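Local coordinates for Two-component system response regulator/GGDEF domain protein (Aeromonas salmonicida, PDB 3LUF) that probably makes cyclic di-GMP from two GTP molecules as a whole protein, of which this chain holds the two magnesium-binding receiver domains, at residues V129-S133 / R134-H138. Residues are numbered along the deposited sequence; the frame is centred on the assembly and turned at random.
Sequences VVDDS and RTSRH. With MG (magnesium ion), chain F.
The carboxylate of D131 reaches the helix and the metal's hydration shell at once: S136 OG donates to D131 OD2 at 2.7 Å, while OD1 accepts from the magnesium-bound water 1. This is the acidic loop of a CheY-like receiver domain, leading from strand 126-130 into helix 134-145. D131 lies in the second shell; D132 OD1 binds the magnesium directly at 2.0 Å, and D176 and the carbonyl of Y178 complete the protein ligands. The backbone N of S133 donates to D131 OD1 from above the carboxylate plane, closing an Asx turn, so that OD1 is gripped by two donors and the group's rotation is fixed. S136 OG stands between its own backbone N and carbonyl carbon (chi1 52°), which turns it to the syn side of OD2, somewhat out of plane. Beside it, R137 packs its CB on D131 CB at 3.7 Å, then bends at chi3 (73°) and curls back over the loop. Its NE is claimed by a salt bridge to E153 on strand 150-154. The helix's first turn is closed by R137 N donating to S133 O at 2.8 Å. On the guanidinium's edge, nearly in its plane, R137 NH1 donates to the backbone O of D131 at 3.0 Å with an N-H...O angle of 158°.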
# COMPACT_ATOMS: atom_id res chain seq x y z
N VAL B 129 -15.95 6.70 5.57
CA VAL B 129 -16.32 5.45 4.89
C VAL B 129 -17.59 5.70 4.08
O VAL B 129 -18.57 6.18 4.64
CB VAL B 129 -16.59 4.27 5.89
CG1 VAL B 129 -16.99 3.00 5.12
CG2 VAL B 129 -15.37 4.02 6.77
N VAL B 130 -17.53 5.44 2.77
CA VAL B 130 -18.67 5.59 1.83
C VAL B 130 -19.04 4.22 1.29
O VAL B 130 -18.26 3.56 0.57
CB VAL B 130 -18.34 6.51 0.65
CG1 VAL B 130 -19.60 6.85 -0.13
CG2 VAL B 130 -17.69 7.79 1.16
N ASP B 131 -20.26 3.79 1.60
CA ASP B 131 -20.69 2.43 1.32
C ASP B 131 -22.19 2.44 1.47
O ASP B 131 -22.70 2.91 2.47
CB ASP B 131 -20.11 1.48 2.38
CG ASP B 131 -20.36 0.01 2.07
OD1 ASP B 131 -21.30 -0.32 1.31
OD2 ASP B 131 -19.59 -0.84 2.57
N ASP B 132 -22.89 1.93 0.47
CA ASP B 132 -24.37 1.98 0.48
C ASP B 132 -25.03 0.84 1.27
O ASP B 132 -26.24 0.87 1.51
CB ASP B 132 -24.92 2.04 -0.93
CG ASP B 132 -24.55 0.84 -1.75
OD1 ASP B 132 -23.36 0.46 -1.78
OD2 ASP B 132 -25.45 0.28 -2.39
N SER B 133 -24.25 -0.16 1.65
CA SER B 133 -24.76 -1.21 2.53
C SER B 133 -24.41 -0.95 4.00
O SER B 133 -23.23 -0.91 4.36
CB SER B 133 -24.20 -2.56 2.11
OG SER B 133 -24.46 -2.80 0.74
N ARG B 134 -25.43 -0.78 4.84
CA ARG B 134 -25.24 -0.56 6.28
C ARG B 134 -24.36 -1.64 6.93
O ARG B 134 -23.52 -1.34 7.76
CB ARG B 134 -26.59 -0.48 7.02
CG ARG B 134 -26.56 0.20 8.40
CD ARG B 134 -27.71 -0.27 9.31
NE ARG B 134 -27.77 -1.73 9.34
CZ ARG B 134 -27.08 -2.51 10.18
NH1 ARG B 134 -27.20 -3.83 10.09
NH2 ARG B 134 -26.28 -1.99 11.10
N THR B 135 -24.54 -2.90 6.51
CA THR B 135 -23.76 -4.03 7.05
C THR B 135 -22.27 -3.91 6.80
O THR B 135 -21.46 -3.96 7.73
CB THR B 135 -24.29 -5.40 6.50
OG1 THR B 135 -25.63 -5.59 6.95
CG2 THR B 135 -23.42 -6.58 6.97
N SER B 136 -21.88 -3.77 5.54
CA SER B 136 -20.46 -3.62 5.28
C SER B 136 -19.97 -2.25 5.76
O SER B 136 -18.85 -2.15 6.27
CB SER B 136 -20.10 -3.89 3.83
OG SER B 136 -20.92 -3.11 2.98
N ARG B 137 -20.80 -1.21 5.63
CA ARG B 137 -20.41 0.13 6.08
C ARG B 137 -20.08 0.13 7.58
O ARG B 137 -19.04 0.65 7.99
CB ARG B 137 -21.48 1.20 5.77
CG ARG B 137 -21.11 2.63 6.21
CD ARG B 137 -22.11 3.65 5.68
NE ARG B 137 -23.39 3.58 6.39
CZ ARG B 137 -24.52 3.04 5.92
NH1 ARG B 137 -24.61 2.51 4.71
NH2 ARG B 137 -25.59 3.04 6.72
N HIS B 138 -20.96 -0.47 8.39
CA HIS B 138 -20.73 -0.54 9.84
C HIS B 138 -19.56 -1.44 10.24
O HIS B 138 -18.88 -1.17 11.22
CB HIS B 138 -22.03 -0.91 10.58
CG HIS B 138 -23.01 0.22 10.65
ND1 HIS B 138 -24.15 0.18 11.43
CD2 HIS B 138 -23.02 1.43 10.04
CE1 HIS B 138 -24.81 1.31 11.29
NE2 HIS B 138 -24.15 2.09 10.45
MG MG F . -22.28 -0.95 -2.62
O HOH W 1 -22.15 -1.85 -0.71
O HOH W 2 -23.94 -2.20 -3.08
O HOH W 3 -20.91 -2.43 -3.28